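Local atomic coordinates of DUF1254 domain-containing protein (Vibrio parahaemolyticus, PDB entry 3U07), a protein that is of unknown function but combines DUF1254 and DUF1214 domains and carries a probable signal sequence, consistent with export from the cytoplasm. Residues M277-R281 with I421-E425; A410-F414 with Y426-E430. The protein carries 2 engineered substitutions. All blocks are in the same frame, centred on the assembly; numbering follows the deposited sequence.

Interaction 1: residues M277-R281 with I421-E425; sequences MTDAR and IQSGE
A surface contact between a loop and the end of a helix joins two distant parts of the chain: residues 277-281, in the loop after helix 253-273, lie against the C-terminal end of helix 419-423. Register is set by Asp279 and Ser423, whose CA atoms are 4.4 Å apart, and the two segments together bury 251 Å². The backbones approach closely through two CA-H...O contacts: Asp279 CA to Ser423 O at 3.1 Å and Gly424 CA to Thr278 O at 3.6 Å. Gly424 leaves the helix with phi/psi of 100/-6, the positive-phi glycine so common at helix C-termini. A CB here would lie 2.2 Å from Thr278 O, so both the turn and the neighbouring loop demand glycine. On the loop side, Asp279 (chi1 t) forms an Asx turn, its OD1 accepting from Arg281 N at 2.9 Å. The same carboxylate holds the guanidinium in a salt bridge, Arg281 NH2 to Asp279 OD2 at 2.9 Å and Arg281 NE to Asp279 OD1 at 3.1 Å. Thus fixed (chi1 m, chi2 t, chi3 m), Arg281 lays a guanidinium face over Ser423, NH2 to CB 3.4 Å, and its CD rests 3.7 Å from Gln422 CB. Two waters bridge the segments: one links Thr278 OG1 (2.6 Å) to Ser423 O (2.7 Å), the other Arg281 NH1 (3.0 Å) to Gln422 OE1 (2.9 Å), while Gln422 NE2 bonds to Ala417 O.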
# COMPACT_ATOMS: atom_id res chain seq x y z
N MSE A 277 -3.32 17.54 -3.32
CA MSE A 277 -3.25 16.33 -4.13
C MSE A 277 -4.58 15.60 -4.27
O MSE A 277 -5.17 15.18 -3.27
CB MSE A 277 -2.21 15.37 -3.56
CG MSE A 277 -1.22 14.90 -4.60
SE MSE A 277 0.25 16.12 -4.80
CE MSE A 277 -0.57 17.64 -5.67
N THR A 278 -5.04 15.42 -5.50
CA THR A 278 -6.33 14.76 -5.74
C THR A 278 -6.29 13.51 -6.64
O THR A 278 -7.18 12.66 -6.55
CB THR A 278 -7.34 15.74 -6.36
OG1 THR A 278 -6.93 16.06 -7.70
CG2 THR A 278 -7.39 17.03 -5.55
N ASP A 279 -5.28 13.41 -7.50
CA ASP A 279 -5.16 12.27 -8.41
C ASP A 279 -4.20 11.18 -7.92
O ASP A 279 -2.98 11.29 -8.10
CB ASP A 279 -4.71 12.76 -9.79
CG ASP A 279 -4.81 11.69 -10.84
OD1 ASP A 279 -4.78 10.50 -10.47
OD2 ASP A 279 -4.90 12.04 -12.04
N ALA A 280 -4.76 10.12 -7.34
CA ALA A 280 -3.95 9.02 -6.80
C ALA A 280 -2.97 8.40 -7.80
O ALA A 280 -1.93 7.88 -7.41
CB ALA A 280 -4.87 7.94 -6.24
N ARG A 281 -3.31 8.45 -9.08
CA ARG A 281 -2.44 7.88 -10.11
C ARG A 281 -1.08 8.57 -10.20
O ARG A 281 -0.14 8.03 -10.78
CB ARG A 281 -3.15 7.94 -11.47
CG ARG A 281 -4.48 7.20 -11.51
CD ARG A 281 -5.16 7.45 -12.85
NE ARG A 281 -5.35 8.87 -13.10
CZ ARG A 281 -5.79 9.38 -14.25
NH1 ARG A 281 -6.08 8.56 -15.25
NH2 ARG A 281 -5.93 10.69 -14.40
N ILE A 421 -12.65 6.98 -11.10
CA ILE A 421 -12.48 6.70 -9.68
C ILE A 421 -11.00 6.85 -9.32
O ILE A 421 -10.65 7.42 -8.29
CB ILE A 421 -12.95 5.27 -9.34
CG1 ILE A 421 -14.48 5.20 -9.40
CG2 ILE A 421 -12.43 4.87 -7.96
CD1 ILE A 421 -15.05 3.79 -9.28
N GLN A 422 -10.13 6.33 -10.18
CA GLN A 422 -8.68 6.38 -9.98
C GLN A 422 -8.11 7.79 -9.90
O GLN A 422 -7.25 8.07 -9.08
CB GLN A 422 -7.96 5.66 -11.12
CG GLN A 422 -8.11 4.15 -11.16
CD GLN A 422 -7.48 3.56 -12.41
OE1 GLN A 422 -6.34 3.89 -12.76
NE2 GLN A 422 -8.21 2.69 -13.09
N SER A 423 -8.60 8.66 -10.77
CA SER A 423 -8.12 10.04 -10.86
C SER A 423 -8.61 10.99 -9.78
O SER A 423 -8.06 12.07 -9.60
CB SER A 423 -8.49 10.62 -12.22
OG SER A 423 -9.89 10.80 -12.31
N GLY A 424 -9.65 10.58 -9.06
CA GLY A 424 -10.20 11.44 -8.03
C GLY A 424 -11.44 12.17 -8.52
O GLY A 424 -12.11 12.86 -7.75
N GLU A 425 -11.76 12.02 -9.80
CA GLU A 425 -12.93 12.67 -10.38
C GLU A 425 -14.21 12.18 -9.69
O GLU A 425 -14.96 12.98 -9.12
CB GLU A 425 -13.00 12.40 -11.89
CG GLU A 425 -14.09 13.16 -12.62
CD GLU A 425 -14.02 12.97 -14.13
OE1 GLU A 425 -13.87 11.82 -14.57
OE2 GLU A 425 -14.13 13.98 -14.87
O HOH W 1 -8.19 14.78 -9.54
O HOH W 2 -6.31 5.57 -15.12

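Interaction 2: residues A410-F414 with Y426-E430; sequences AIMRF and YQMPE
How an irregular connection can cover a sheet without joining it is illustrated where residues 426-430 pass over strand residues 410-414. The strand alternates regularly, so Ala410, Met412 and Phe414 direct their CA-to-CB bonds toward the covering segment and Ile411 directs its own away. The covering segment is extended but forms no regular strand. Its direction differs by 139° from that of the strand, and the nearest CA atoms, those of Met412 and Met428, are 7.5 Å apart, a spacing filled by side chains. The contact is apolar and buries 267 Å². Tyr426 (phi/psi -53/133, chi1 t, chi2 86°) comes first, bringing CE2 to 3.6 Å from CZ of Phe414 (chi1 m); the ring centroids are 5.5 Å apart and the planes stand at 81°, an oblique pair. Gln427 (-106/142) turns its CA-to-CB bond away from the strand. Met428 (-63/137) follows, nearly fully extended with all three chi angles t. Its CE reaches Ala410 CB at 4.0 Å, while its CG meets Met412 CE at 3.3 Å, Met412 and Met428 both being selenomethionine. Met412 bends only at its last torsion (t, t, m), which also carries its CE to 3.6 Å from CD of Pro429. Beyond Pro429 (-55/146) the chain moves off, and Glu430 does not touch the strand. Met428 also packs on Arg317 and Ser319 of the adjoining strand 315-319, so the segment is a lid over one face of an antiparallel sheet, part of the connection, by way of helix 419-423, that takes the chain from strand 408-417 to strand 432-434 of a second sheet.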
# COMPACT_ATOMS: atom_id res chain seq x y z
N ALA A 410 -16.88 7.02 7.14
CA ALA A 410 -17.06 5.87 6.28
C ALA A 410 -15.98 5.86 5.22
O ALA A 410 -15.65 6.89 4.65
CB ALA A 410 -18.45 5.91 5.63
N ILE A 411 -15.42 4.68 4.97
CA ILE A 411 -14.39 4.50 3.96
C ILE A 411 -14.93 3.61 2.85
O ILE A 411 -15.31 2.47 3.11
CB ILE A 411 -13.12 3.82 4.52
CG1 ILE A 411 -12.40 4.74 5.50
CG2 ILE A 411 -12.21 3.39 3.37
CD1 ILE A 411 -11.80 5.98 4.86
N MSE A 412 -14.98 4.12 1.63
CA MSE A 412 -15.46 3.32 0.51
C MSE A 412 -14.23 2.82 -0.25
O MSE A 412 -13.31 3.59 -0.55
CB MSE A 412 -16.37 4.14 -0.41
CG MSE A 412 -17.12 3.30 -1.44
SE MSE A 412 -18.53 4.28 -2.36
CE MSE A 412 -19.33 5.09 -0.81
N ARG A 413 -14.20 1.53 -0.56
CA ARG A 413 -13.08 0.95 -1.28
C ARG A 413 -13.50 0.42 -2.64
O ARG A 413 -14.58 -0.16 -2.79
CB ARG A 413 -12.43 -0.15 -0.43
CG ARG A 413 -11.78 0.38 0.84
CD ARG A 413 -11.06 -0.70 1.62
NE ARG A 413 -10.24 -0.14 2.69
CZ ARG A 413 -10.67 0.08 3.94
NH1 ARG A 413 -11.91 -0.22 4.28
NH2 ARG A 413 -9.84 0.60 4.84
N PHE A 414 -12.65 0.64 -3.64
CA PHE A 414 -12.94 0.20 -5.00
C PHE A 414 -11.80 -0.67 -5.53
O PHE A 414 -10.64 -0.24 -5.57
CB PHE A 414 -13.13 1.41 -5.92
CG PHE A 414 -14.02 2.48 -5.35
CD1 PHE A 414 -13.55 3.37 -4.39
CD2 PHE A 414 -15.34 2.62 -5.80
CE1 PHE A 414 -14.37 4.37 -3.88
CE2 PHE A 414 -16.17 3.63 -5.30
CZ PHE A 414 -15.69 4.51 -4.34
N TYR A 426 -14.45 10.88 -9.73
CA TYR A 426 -15.63 10.29 -9.10
C TYR A 426 -15.72 10.73 -7.65
O TYR A 426 -14.74 10.68 -6.91
CB TYR A 426 -15.55 8.77 -9.16
CG TYR A 426 -16.64 8.06 -8.38
CD1 TYR A 426 -17.89 7.80 -8.95
CD2 TYR A 426 -16.40 7.60 -7.09
CE1 TYR A 426 -18.87 7.11 -8.24
CE2 TYR A 426 -17.37 6.91 -6.37
CZ TYR A 426 -18.60 6.66 -6.96
OH TYR A 426 -19.55 5.94 -6.27
N GLN A 427 -16.91 11.16 -7.24
CA GLN A 427 -17.13 11.60 -5.87
C GLN A 427 -17.91 10.55 -5.09
O GLN A 427 -18.82 9.92 -5.62
CB GLN A 427 -17.89 12.93 -5.85
CG GLN A 427 -17.17 14.06 -6.55
CD GLN A 427 -15.87 14.44 -5.86
OE1 GLN A 427 -15.88 14.97 -4.75
NE2 GLN A 427 -14.75 14.15 -6.51
N MSE A 428 -17.55 10.36 -3.83
CA MSE A 428 -18.24 9.39 -3.00
C MSE A 428 -19.70 9.77 -2.82
O MSE A 428 -20.02 10.94 -2.61
CB MSE A 428 -17.58 9.30 -1.64
CG MSE A 428 -18.08 8.13 -0.83
SE MSE A 428 -17.15 7.97 0.82
CE MSE A 428 -18.53 7.04 1.82
N PRO A 429 -20.62 8.79 -2.92
CA PRO A 429 -22.03 9.12 -2.74
C PRO A 429 -22.21 9.84 -1.40
O PRO A 429 -21.50 9.55 -0.43
CB PRO A 429 -22.71 7.76 -2.79
CG PRO A 429 -21.84 7.00 -3.76
CD PRO A 429 -20.45 7.38 -3.30
N GLU A 430 -23.14 10.78 -1.34
CA GLU A 430 -23.36 11.54 -0.12
C GLU A 430 -24.15 10.73 0.89
O GLU A 430 -24.92 9.84 0.52
CB GLU A 430 -24.12 12.83 -0.45
CG GLU A 430 -23.50 13.65 -1.56
CD GLU A 430 -24.17 15.01 -1.74
OE1 GLU A 430 -25.41 15.06 -1.83
OE2 GLU A 430 -23.45 16.03 -1.80

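How the interactions relate
Three of the four segments, 410-414, 421-425 and 426-430, lie along one continuous run of chain: strand 408-417, helix 419-423 and the loop that leads to strand 432-434. The fourth, 277-281, comes well before them, so the segments of the two contacts alternate in sequence. The contact centres are 12 Å apart, and Ile421 joins them physically, its CD1 being 3.7 Å from Phe414 CD2 and its CG1 3.7 Å from Tyr426 CG. Interaction 2 stays within the C-terminal pair of sheets, whereas interaction 1 ties that part to the loop after helix 253-273. The N-terminal pair of sheets repeats the pattern: strand 161-169, helix 173-183 and strand 187-190 make the same sheet-to-sheet passage, consistent with DUF1254 and DUF1214 belonging to one clan.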